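Local coordinates for ABC transporter, solute-binding protein (Staphylococcus aureus, PDB 6LKK) that binds alpha-D-glucose 6-phosphate as an extracellular solute-binding lipoprotein and probably acts as the sugar-phosphate sensor of a two-component signalling system, at residues A[4-15]-A[28-39]; A[91-100]-A[211-220]. One frame throughout, in Å; residues are numbered along the deposited sequence.

Interaction 1. Residues A[4-15]-A[28-39]. With G6P (6-O-phosphono-alpha-D-glucopyranose), chain B.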
loop_
_atom_site.group_PDB
_atom_site.type_symbol
_atom_site.label_atom_id
_atom_site.label_comp_id
_atom_site.label_asym_id
_atom_site.label_seq_id
_atom_site.Cartn_x
_atom_site.Cartn_y
_atom_site.Cartn_z
ATOM N N THR A 4 -14.942 -14.281 -1.646
ATOM C CA THR A 4 -13.662 -14.024 -2.293
ATOM C C THR A 4 -13.251 -12.572 -2.084
ATOM O O THR A 4 -14.033 -11.652 -2.347
ATOM C CB THR A 4 -13.734 -14.346 -3.786
ATOM O OG1 THR A 4 -14.004 -15.744 -3.954
ATOM C CG2 THR A 4 -12.423 -14.003 -4.484
ATOM N N VAL A 5 -12.019 -12.379 -1.621
ATOM C CA VAL A 5 -11.439 -11.061 -1.395
ATOM C C VAL A 5 -10.321 -10.856 -2.409
ATOM O O VAL A 5 -9.442 -11.714 -2.549
ATOM C CB VAL A 5 -10.904 -10.930 0.044
ATOM C CG1 VAL A 5 -10.217 -9.581 0.259
ATOM C CG2 VAL A 5 -12.027 -11.130 1.058
ATOM N N TYR A 6 -10.358 -9.730 -3.119
ATOM C CA TYR A 6 -9.219 -9.284 -3.915
ATOM C C TYR A 6 -8.314 -8.445 -3.025
ATOM O O TYR A 6 -8.794 -7.555 -2.318
ATOM C CB TYR A 6 -9.653 -8.438 -5.113
ATOM C CG TYR A 6 -10.679 -9.045 -6.043
ATOM C CD1 TYR A 6 -12.036 -8.952 -5.767
ATOM C CD2 TYR A 6 -10.293 -9.664 -7.224
ATOM C CE1 TYR A 6 -12.981 -9.486 -6.629
ATOM C CE2 TYR A 6 -11.229 -10.202 -8.091
ATOM C CZ TYR A 6 -12.569 -10.108 -7.787
ATOM O OH TYR A 6 -13.503 -10.639 -8.647
ATOM N N SER A 7 -7.010 -8.716 -3.057
ATOM C CA SER A 7 -6.121 -7.890 -2.247
ATOM C C SER A 7 -4.684 -7.889 -2.751
ATOM O O SER A 7 -4.115 -8.957 -3.011
ATOM C CB SER A 7 -6.134 -8.357 -0.794
ATOM O OG SER A 7 -5.285 -7.536 -0.011
ATOM N N PRO A 8 -4.055 -6.715 -2.886
ATOM C CA PRO A 8 -2.608 -6.678 -3.143
ATOM C C PRO A 8 -1.756 -6.915 -1.909
ATOM O O PRO A 8 -0.526 -6.998 -2.039
ATOM C CB PRO A 8 -2.393 -5.261 -3.689
ATOM C CG PRO A 8 -3.452 -4.460 -3.020
ATOM C CD PRO A 8 -4.649 -5.367 -2.939
ATOM N N TYR A 9 -2.354 -7.009 -0.722
ATOM C CA TYR A 9 -1.579 -7.288 0.478
ATOM C C TYR A 9 -0.904 -8.647 0.371
ATOM O O TYR A 9 -1.381 -9.552 -0.317
ATOM C CB TYR A 9 -2.461 -7.281 1.728
ATOM C CG TYR A 9 -2.952 -5.923 2.172
ATOM C CD1 TYR A 9 -2.060 -4.914 2.502
ATOM C CD2 TYR A 9 -4.308 -5.668 2.304
ATOM C CE1 TYR A 9 -2.509 -3.675 2.919
ATOM C CE2 TYR A 9 -4.765 -4.436 2.723
ATOM C CZ TYR A 9 -3.865 -3.444 3.030
ATOM O OH TYR A 9 -4.318 -2.216 3.448
ATOM N N GLN A 10 0.207 -8.790 1.083
ATOM C CA GLN A 10 0.833 -10.093 1.239
ATOM C C GLN A 10 0.031 -10.940 2.218
ATOM O O GLN A 10 -0.625 -10.429 3.129
ATOM C CB GLN A 10 2.275 -9.942 1.723
ATOM C CG GLN A 10 3.184 -9.279 0.704
ATOM C CD GLN A 10 3.320 -10.090 -0.571
ATOM O OE1 GLN A 10 3.933 -11.157 -0.580
ATOM N NE2 GLN A 10 2.739 -9.590 -1.654
ATOM N N SER A 11 0.088 -12.257 2.017
ATOM C CA SER A 11 -0.728 -13.168 2.814
ATOM C C SER A 11 -0.463 -13.005 4.309
ATOM O O SER A 11 -1.393 -13.083 5.121
ATOM C CB SER A 11 -0.462 -14.609 2.383
ATOM O OG SER A 11 -1.350 -15.503 3.029
ATOM N N ASN A 12 0.795 -12.780 4.696
ATOM C CA ASN A 12 1.129 -12.760 6.117
ATOM C C ASN A 12 0.398 -11.660 6.873
ATOM O O ASN A 12 0.221 -11.776 8.091
ATOM C CB ASN A 12 2.638 -12.597 6.311
ATOM C CG ASN A 12 3.123 -11.197 5.992
ATOM O OD1 ASN A 12 2.934 -10.701 4.883
ATOM N ND2 ASN A 12 3.745 -10.549 6.972
ATOM N N LEU A 13 -0.038 -10.601 6.189
ATOM C CA LEU A 13 -0.712 -9.507 6.877
ATOM C C LEU A 13 -2.198 -9.789 7.069
ATOM O O LEU A 13 -2.763 -9.446 8.116
ATOM C CB LEU A 13 -0.526 -8.195 6.108
ATOM C CG LEU A 13 -1.211 -6.968 6.723
ATOM C CD1 LEU A 13 -0.582 -6.607 8.056
ATOM C CD2 LEU A 13 -1.166 -5.787 5.771
ATOM N N ILE A 14 -2.853 -10.394 6.078
ATOM C CA ILE A 14 -4.305 -10.491 6.073
ATOM C C ILE A 14 -4.824 -11.916 6.255
ATOM O O ILE A 14 -5.957 -12.085 6.721
ATOM C CB ILE A 14 -4.907 -9.874 4.792
ATOM C CG1 ILE A 14 -4.367 -10.567 3.539
ATOM C CG2 ILE A 14 -4.621 -8.376 4.745
ATOM C CD1 ILE A 14 -5.118 -10.192 2.271
ATOM N N ARG A 15 -4.046 -12.937 5.903
ATOM C CA ARG A 15 -4.544 -14.301 6.065
ATOM C C ARG A 15 -4.904 -14.616 7.511
ATOM O O ARG A 15 -5.965 -15.228 7.732
ATOM C CB ARG A 15 -3.511 -15.296 5.521
ATOM C CG ARG A 15 -4.008 -16.735 5.420
ATOM C CD ARG A 15 -5.162 -16.867 4.443
ATOM N NE ARG A 15 -6.458 -16.812 5.112
ATOM C CZ ARG A 15 -7.623 -17.006 4.503
ATOM N NH1 ARG A 15 -7.668 -17.264 3.203
ATOM N NH2 ARG A 15 -8.752 -16.942 5.196
ATOM N N LYS A 28 -16.022 -19.212 4.746
ATOM C CA LYS A 28 -14.729 -19.474 4.127
ATOM C C LYS A 28 -14.343 -18.290 3.250
ATOM O O LYS A 28 -15.136 -17.844 2.413
ATOM C CB LYS A 28 -14.765 -20.757 3.294
ATOM C CG LYS A 28 -13.425 -21.129 2.655
ATOM C CD LYS A 28 -12.526 -21.886 3.623
ATOM C CE LYS A 28 -11.072 -21.871 3.168
ATOM N NZ LYS A 28 -10.404 -20.567 3.447
ATOM N N ILE A 29 -13.127 -17.785 3.443
ATOM C CA ILE A 29 -12.611 -16.655 2.680
ATOM C C ILE A 29 -11.459 -17.137 1.814
ATOM O O ILE A 29 -10.500 -17.734 2.318
ATOM C CB ILE A 29 -12.157 -15.509 3.601
ATOM C CG1 ILE A 29 -13.364 -14.905 4.315
ATOM C CG2 ILE A 29 -11.430 -14.430 2.794
ATOM C CD1 ILE A 29 -12.999 -13.930 5.397
ATOM N N GLU A 30 -11.553 -16.870 0.517
ATOM C CA GLU A 30 -10.463 -17.088 -0.420
ATOM C C GLU A 30 -9.936 -15.735 -0.877
ATOM O O GLU A 30 -10.711 -14.794 -1.073
ATOM C CB GLU A 30 -10.925 -17.918 -1.623
ATOM C CG GLU A 30 -11.392 -19.321 -1.252
ATOM C CD GLU A 30 -11.752 -20.167 -2.460
ATOM O OE1 GLU A 30 -11.988 -19.592 -3.544
ATOM O OE2 GLU A 30 -11.796 -21.408 -2.324
ATOM N N ILE A 31 -8.619 -15.633 -1.031
ATOM C CA ILE A 31 -7.968 -14.384 -1.410
ATOM C C ILE A 31 -7.436 -14.518 -2.826
ATOM O O ILE A 31 -6.829 -15.536 -3.180
ATOM C CB ILE A 31 -6.822 -14.008 -0.451
ATOM C CG1 ILE A 31 -7.283 -14.061 1.010
ATOM C CG2 ILE A 31 -6.301 -12.616 -0.796
ATOM C CD1 ILE A 31 -6.146 -13.933 2.006
ATOM N N LYS A 32 -7.648 -13.482 -3.630
ATOM C CA LYS A 32 -7.026 -13.358 -4.943
ATOM C C LYS A 32 -5.953 -12.281 -4.841
ATOM O O LYS A 32 -6.269 -11.100 -4.656
ATOM C CB LYS A 32 -8.061 -13.017 -6.012
ATOM C CG LYS A 32 -7.561 -13.215 -7.433
ATOM C CD LYS A 32 -8.625 -12.862 -8.462
ATOM C CE LYS A 32 -9.775 -13.865 -8.462
ATOM N NZ LYS A 32 -9.765 -14.730 -9.675
ATOM N N HIS A 33 -4.692 -12.690 -4.951
ATOM C CA HIS A 33 -3.548 -11.803 -4.797
ATOM C C HIS A 33 -3.071 -11.293 -6.152
ATOM O O HIS A 33 -3.255 -11.945 -7.183
ATOM C CB HIS A 33 -2.391 -12.520 -4.093
ATOM C CG HIS A 33 -2.626 -12.782 -2.639
ATOM N ND1 HIS A 33 -2.533 -11.795 -1.681
ATOM C CD2 HIS A 33 -2.930 -13.922 -1.975
ATOM C CE1 HIS A 33 -2.778 -12.315 -0.491
ATOM N NE2 HIS A 33 -3.021 -13.604 -0.642
ATOM N N GLY A 34 -2.449 -10.121 -6.134
ATOM C CA GLY A 34 -1.874 -9.545 -7.334
ATOM C C GLY A 34 -1.568 -8.081 -7.120
ATOM O O GLY A 34 -1.934 -7.483 -6.105
ATOM N N SER A 35 -0.869 -7.507 -8.097
ATOM C CA SER A 35 -0.639 -6.070 -8.086
ATOM C C SER A 35 -1.976 -5.339 -8.125
ATOM O O SER A 35 -2.946 -5.815 -8.721
ATOM C CB SER A 35 0.227 -5.658 -9.276
ATOM O OG SER A 35 1.485 -6.304 -9.230
ATOM N N THR A 36 -2.026 -4.172 -7.477
ATOM C CA THR A 36 -3.294 -3.465 -7.299
ATOM C C THR A 36 -4.019 -3.275 -8.627
ATOM O O THR A 36 -5.187 -3.649 -8.772
ATOM C CB THR A 36 -3.064 -2.105 -6.632
ATOM O OG1 THR A 36 -2.468 -2.280 -5.338
ATOM C CG2 THR A 36 -4.384 -1.361 -6.465
ATOM N N GLN A 37 -3.340 -2.679 -9.609
ATOM C CA GLN A 37 -4.013 -2.353 -10.861
ATOM C C GLN A 37 -4.275 -3.594 -11.704
ATOM O O GLN A 37 -5.230 -3.613 -12.489
ATOM C CB GLN A 37 -3.193 -1.332 -11.643
ATOM C CG GLN A 37 -3.147 0.040 -10.990
ATOM C CD GLN A 37 -4.528 0.632 -10.795
ATOM O OE1 GLN A 37 -5.370 0.579 -11.692
ATOM N NE2 GLN A 37 -4.773 1.186 -9.614
ATOM N N VAL A 38 -3.449 -4.631 -11.566
ATOM C CA VAL A 38 -3.725 -5.888 -12.254
ATOM C C VAL A 38 -5.002 -6.514 -11.713
ATOM O O VAL A 38 -5.857 -6.982 -12.474
ATOM C CB VAL A 38 -2.526 -6.844 -12.126
ATOM C CG1 VAL A 38 -2.836 -8.186 -12.779
ATOM C CG2 VAL A 38 -1.287 -6.225 -12.752
ATOM N N LEU A 39 -5.152 -6.533 -10.386
ATOM C CA LEU A 39 -6.389 -7.020 -9.784
ATOM C C LEU A 39 -7.587 -6.230 -10.294
ATOM O O LEU A 39 -8.613 -6.808 -10.671
ATOM C CB LEU A 39 -6.295 -6.930 -8.259
ATOM C CG LEU A 39 -5.365 -7.929 -7.566
ATOM C CD1 LEU A 39 -5.176 -7.541 -6.108
ATOM C CD2 LEU A 39 -5.909 -9.345 -7.668
HETATM C C1 G6P B . 0.787 -0.322 -1.445
HETATM C C2 G6P B . -0.413 -0.291 -0.466
HETATM C C3 G6P B . -0.811 -1.616 0.069
HETATM C C4 G6P B . -0.660 -2.663 -0.942
HETATM C C5 G6P B . 0.822 -2.849 -1.250
HETATM C C6 G6P B . 1.006 -3.805 -2.385
HETATM O O1 G6P B . 1.753 0.604 -1.047
HETATM O O2 G6P B . -0.120 0.578 0.642
HETATM O O3 G6P B . -2.243 -1.549 0.487
HETATM O O4 G6P B . -1.186 -3.920 -0.448
HETATM O O5 G6P B . 1.495 -1.591 -1.626
HETATM O O6 G6P B . 0.319 -3.308 -3.511
HETATM P P G6P B . 1.118 -3.202 -4.997
HETATM O O1P G6P B . 0.104 -2.759 -6.037
HETATM O O2P G6P B . 1.697 -4.577 -5.383
HETATM O O3P G6P B . 2.209 -2.200 -4.901
HETATM O O HOH W 1 -3.276 -15.898 0.692
#
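I14 and I31 meet through their terminal methyls, CD1 to CD1 at 3.9 Å, where the first turn of helix 11-25 lies over strand 28-33. I14 holds CG1 between its backbone N and carbonyl carbon (chi1 59°), and the extended end carries CD1 across to I31. Next to this pair V5 CG2 touches I29 CG2. At the other end of the strands L39 CD1 presses on the S7-P8 peptide, 3.5 Å from P8 N. On the face of the sheet that bears Y6 and K32, the two side chains run side by side, the lysine's CD packing against ring atom CE2 while Y6 OH bonds to E46.

The strands pair in parallel: V5 N donates to E30 O, K32 N to V5 O at 2.7 Å, and S7 N to K32 O.

Polar groups close the helix side. R15 brings NH1 to I29 O at 3.0 Å; the acceptor lies in the guanidinium plane, whereas the donor stands above the carbonyl plane. K28 NZ reaches I29 O from the opposite face, and E22 bridges both cations, which probably offsets their like charge. H33 lies with one face over I31 CG2, gives a weak, bent bond from ND1 to Y9 O, and shares a water between NE2 and S11 OG. At the ligand end T36 grips phosphate oxygen O1P twice, from N at 2.9 Å and from OG1 at 2.7 Å, with P8 CG packed against that hydroxyl. Y9 CD1 lies 3.2 Å from G6P O4.

The contact belongs to the beta-alpha-beta unit of strand 2-7, helix 11-25 and strand 28-33; strand 54-56 pairs with the other edge of strand 2-7, and L18 and F21 of the helix cover I29.

Interaction 2. Residues A[91-100]-A[211-220]. With G6P (6-O-phosphono-alpha-D-glucopyranose), chain B.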
loop_
_atom_site.group_PDB
_atom_site.type_symbol
_atom_site.label_atom_id
_atom_site.label_comp_id
_atom_site.label_asym_id
_atom_site.label_seq_id
_atom_site.Cartn_x
_atom_site.Cartn_y
_atom_site.Cartn_z
ATOM N N TYR A 91 -17.286 4.786 -2.847
ATOM C CA TYR A 91 -17.141 3.343 -2.970
ATOM C C TYR A 91 -16.148 2.753 -1.978
ATOM O O TYR A 91 -16.040 1.524 -1.896
ATOM C CB TYR A 91 -16.687 2.971 -4.388
ATOM C CG TYR A 91 -17.613 3.444 -5.482
ATOM C CD1 TYR A 91 -18.680 2.661 -5.900
ATOM C CD2 TYR A 91 -17.416 4.668 -6.102
ATOM C CE1 TYR A 91 -19.529 3.089 -6.902
ATOM C CE2 TYR A 91 -18.260 5.105 -7.106
ATOM C CZ TYR A 91 -19.312 4.310 -7.501
ATOM O OH TYR A 91 -20.154 4.740 -8.501
ATOM N N VAL A 92 -15.428 3.584 -1.228
ATOM C CA VAL A 92 -14.254 3.142 -0.486
ATOM C C VAL A 92 -14.375 3.562 0.973
ATOM O O VAL A 92 -14.688 4.721 1.270
ATOM C CB VAL A 92 -12.958 3.708 -1.098
ATOM C CG1 VAL A 92 -11.741 3.258 -0.300
ATOM C CG2 VAL A 92 -12.829 3.276 -2.551
ATOM N N THR A 93 -14.117 2.616 1.873
ATOM C CA THR A 93 -13.914 2.887 3.289
ATOM C C THR A 93 -12.421 2.816 3.579
ATOM O O THR A 93 -11.762 1.840 3.210
ATOM C CB THR A 93 -14.659 1.871 4.159
ATOM O OG1 THR A 93 -16.059 1.901 3.856
ATOM C CG2 THR A 93 -14.455 2.157 5.646
ATOM N N SER A 94 -11.887 3.842 4.234
ATOM C CA SER A 94 -10.480 3.802 4.613
ATOM C C SER A 94 -10.243 2.683 5.620
ATOM O O SER A 94 -11.089 2.406 6.475
ATOM C CB SER A 94 -10.047 5.147 5.190
ATOM O OG SER A 94 -10.102 6.151 4.190
ATOM N N PHE A 95 -9.078 2.036 5.506
ATOM C CA PHE A 95 -8.788 0.812 6.245
ATOM C C PHE A 95 -7.501 0.906 7.058
ATOM O O PHE A 95 -7.500 0.593 8.253
ATOM C CB PHE A 95 -8.713 -0.365 5.269
ATOM C CG PHE A 95 -8.182 -1.634 5.876
ATOM C CD1 PHE A 95 -8.762 -2.171 7.014
ATOM C CD2 PHE A 95 -7.110 -2.299 5.296
ATOM C CE1 PHE A 95 -8.281 -3.337 7.570
ATOM C CE2 PHE A 95 -6.623 -3.466 5.847
ATOM C CZ PHE A 95 -7.210 -3.988 6.984
ATOM N N LEU A 96 -6.401 1.316 6.425
ATOM C CA LEU A 96 -5.111 1.403 7.097
ATOM C C LEU A 96 -4.313 2.550 6.499
ATOM O O LEU A 96 -4.554 2.979 5.369
ATOM C CB LEU A 96 -4.299 0.107 6.968
ATOM C CG LEU A 96 -4.683 -1.125 7.789
ATOM C CD1 LEU A 96 -3.712 -2.250 7.463
ATOM C CD2 LEU A 96 -4.690 -0.843 9.288
ATOM N N LEU A 97 -3.349 3.037 7.276
ATOM C CA LEU A 97 -2.372 4.009 6.807
ATOM C C LEU A 97 -1.060 3.282 6.551
ATOM O O LEU A 97 -0.549 2.592 7.439
ATOM C CB LEU A 97 -2.168 5.124 7.832
ATOM C CG LEU A 97 -3.442 5.831 8.299
ATOM C CD1 LEU A 97 -3.117 6.848 9.374
ATOM C CD2 LEU A 97 -4.147 6.495 7.131
ATOM N N MET A 98 -0.523 3.427 5.343
ATOM C CA MET A 98 0.676 2.695 4.936
ATOM C C MET A 98 1.709 3.668 4.391
ATOM O O MET A 98 1.605 4.105 3.231
ATOM C CB MET A 98 0.348 1.634 3.894
ATOM C CG MET A 98 1.493 0.671 3.628
ATOM S SD MET A 98 1.815 -0.420 5.019
ATOM C CE MET A 98 0.384 -1.485 4.904
ATOM N N PRO A 99 2.716 4.033 5.179
ATOM C CA PRO A 99 3.820 4.819 4.626
ATOM C C PRO A 99 4.558 4.036 3.553
ATOM O O PRO A 99 4.814 2.839 3.697
ATOM C CB PRO A 99 4.717 5.086 5.843
ATOM C CG PRO A 99 3.839 4.886 7.024
ATOM C CD PRO A 99 2.861 3.827 6.630
ATOM N N THR A 100 4.883 4.720 2.463
ATOM C CA THR A 100 5.874 4.203 1.539
ATOM C C THR A 100 7.261 4.519 2.085
ATOM O O THR A 100 7.450 5.495 2.816
ATOM C CB THR A 100 5.687 4.800 0.143
ATOM O OG1 THR A 100 5.824 6.224 0.201
ATOM C CG2 THR A 100 4.312 4.448 -0.403
ATOM N N THR A 211 7.630 11.836 2.509
ATOM C CA THR A 211 7.206 10.444 2.481
ATOM C C THR A 211 5.727 10.372 2.124
ATOM O O THR A 211 4.896 11.023 2.765
ATOM C CB THR A 211 7.463 9.793 3.842
ATOM O OG1 THR A 211 8.868 9.835 4.128
ATOM C CG2 THR A 211 6.980 8.354 3.869
ATOM N N MET A 212 5.403 9.590 1.098
ATOM C CA MET A 212 4.011 9.397 0.713
ATOM C C MET A 212 3.308 8.496 1.722
ATOM O O MET A 212 3.820 7.428 2.076
ATOM C CB MET A 212 3.935 8.784 -0.686
ATOM C CG MET A 212 2.526 8.565 -1.213
ATOM S SD MET A 212 1.571 10.086 -1.336
ATOM C CE MET A 212 2.580 10.990 -2.500
ATOM N N LEU A 213 2.131 8.920 2.185
ATOM C CA LEU A 213 1.308 8.116 3.084
ATOM C C LEU A 213 0.124 7.571 2.297
ATOM O O LEU A 213 -0.757 8.329 1.879
ATOM C CB LEU A 213 0.829 8.930 4.283
ATOM C CG LEU A 213 0.031 8.145 5.331
ATOM C CD1 LEU A 213 0.904 7.106 6.016
ATOM C CD2 LEU A 213 -0.585 9.080 6.356
ATOM N N ASN A 214 0.103 6.257 2.100
ATOM C CA ASN A 214 -1.024 5.614 1.444
ATOM C C ASN A 214 -2.170 5.451 2.431
ATOM O O ASN A 214 -1.977 4.953 3.544
ATOM C CB ASN A 214 -0.630 4.242 0.898
ATOM C CG ASN A 214 0.482 4.308 -0.119
ATOM O OD1 ASN A 214 0.818 5.378 -0.626
ATOM N ND2 ASN A 214 1.059 3.153 -0.435
ATOM N N VAL A 215 -3.364 5.856 2.021
ATOM C CA VAL A 215 -4.584 5.535 2.746
ATOM C C VAL A 215 -5.183 4.324 2.040
ATOM O O VAL A 215 -5.831 4.452 0.997
ATOM C CB VAL A 215 -5.555 6.717 2.792
ATOM C CG1 VAL A 215 -6.759 6.378 3.663
ATOM C CG2 VAL A 215 -4.853 7.964 3.321
ATOM N N ASP A 216 -4.933 3.138 2.591
ATOM C CA ASP A 216 -5.480 1.912 2.029
ATOM C C ASP A 216 -6.985 1.854 2.268
ATOM O O ASP A 216 -7.490 2.335 3.285
ATOM C CB ASP A 216 -4.802 0.690 2.648
ATOM C CG ASP A 216 -3.325 0.594 2.300
ATOM O OD1 ASP A 216 -2.825 1.431 1.516
ATOM O OD2 ASP A 216 -2.661 -0.332 2.814
ATOM N N GLY A 217 -7.710 1.256 1.316
ATOM C CA GLY A 217 -9.157 1.267 1.346
ATOM C C GLY A 217 -9.757 -0.117 1.188
ATOM O O GLY A 217 -9.069 -1.098 0.882
ATOM N N ILE A 218 -11.072 -0.178 1.417
ATOM C CA ILE A 218 -11.880 -1.380 1.240
ATOM C C ILE A 218 -13.123 -1.003 0.450
ATOM O O ILE A 218 -13.747 0.030 0.715
ATOM C CB ILE A 218 -12.287 -2.011 2.588
ATOM C CG1 ILE A 218 -11.061 -2.497 3.351
ATOM C CG2 ILE A 218 -13.246 -3.178 2.366
ATOM C CD1 ILE A 218 -11.348 -2.808 4.804
ATOM N N ALA A 219 -13.501 -1.856 -0.502
ATOM C CA ALA A 219 -14.646 -1.595 -1.360
ATOM C C ALA A 219 -15.421 -2.883 -1.608
ATOM O O ALA A 219 -14.849 -3.977 -1.636
ATOM C CB ALA A 219 -14.218 -0.988 -2.701
ATOM N N LEU A 220 -16.733 -2.735 -1.785
ATOM C CA LEU A 220 -17.601 -3.835 -2.181
ATOM C C LEU A 220 -17.640 -3.930 -3.703
ATOM O O LEU A 220 -17.856 -2.926 -4.389
ATOM C CB LEU A 220 -19.016 -3.635 -1.628
ATOM C CG LEU A 220 -19.187 -3.577 -0.107
ATOM C CD1 LEU A 220 -20.663 -3.497 0.249
ATOM C CD2 LEU A 220 -18.546 -4.776 0.573
HETATM C C1 G6P B . 0.787 -0.322 -1.445
HETATM C C2 G6P B . -0.413 -0.291 -0.466
HETATM C C3 G6P B . -0.811 -1.616 0.069
HETATM C C4 G6P B . -0.660 -2.663 -0.942
HETATM C C5 G6P B . 0.822 -2.849 -1.250
HETATM C C6 G6P B . 1.006 -3.805 -2.385
HETATM O O1 G6P B . 1.753 0.604 -1.047
HETATM O O2 G6P B . -0.120 0.578 0.642
HETATM O O3 G6P B . -2.243 -1.549 0.487
HETATM O O4 G6P B . -1.186 -3.920 -0.448
HETATM O O5 G6P B . 1.495 -1.591 -1.626
HETATM O O6 G6P B . 0.319 -3.308 -3.511
HETATM P P G6P B . 1.118 -3.202 -4.997
HETATM O O1P G6P B . 0.104 -2.759 -6.037
HETATM O O2P G6P B . 1.697 -4.577 -5.383
HETATM O O3P G6P B . 2.209 -2.200 -4.901
HETATM O O HOH W 2 -18.022 -0.259 -1.529
HETATM O O HOH W 3 -16.559 0.356 1.593
HETATM O O HOH W 4 7.608 8.145 0.010
#
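The sugar end of the glucose 6-phosphate pocket rests on this strand pair, where N214, D216 and M98 project from one face of the sheet. D216 takes two sugar hydroxyls: O3 donates to OD2 at 2.7 Å and O2 to OD1 at 3.0 Å. N214 ND2 donates almost straight to the same O2 (170°), while its OD1 bonds to Q142. M98 sets CG anti to its backbone N (chi1 -169°), 3.4 Å from O2, and the folded end of the chain brings CE toward D216 OD2, to which Y9 OH also bonds.

Strands 92-105 and 213-221 run antiparallel in the central sheet, and a classic beta bulge interrupts their register, F95 and L96 both facing D216. F95 N donates to D216 O at 2.7 Å and L96 N adds a weak bond; D216 N returns to L96 O, bonds that probably steady the backbone of the sugar-binding D216. At the bulge itself, F95 CD1 meets I218 CD1 at 3.5 Å, with L96 CG over one face of the ring. On the face away from the sugar L213 CD1 packs on P99 CG, and V215 CG2 on L97 CD2. Past N214, T100 N bonds to M212 O at 2.9 Å.

In the fold
From the N terminus, interaction 1 closes first, helix 11-25 returning the chain so that strand 28-33 lies beside strand 2-7. Interaction 2 opens afterwards: strand 92-105 waits through over a hundred residues, many of them helical, before strand 213-221 pairs with it. The two closures are in series, neither nested nor crossed. Strand 54-56 connects them within one mixed sheet, pairing with both 2-7 and 213-221. Their centres are 15 Å apart, yet the loop after strand 2-7 reaches across, Y9 setting its hydroxyl against F95 and CE1 near M98 CE. Interaction 1 grips the phosphate through T36 and lays P8 and Y9 against the sugar, while interaction 2 bonds its hydroxyls, alongside G58, T138, T139 and T170.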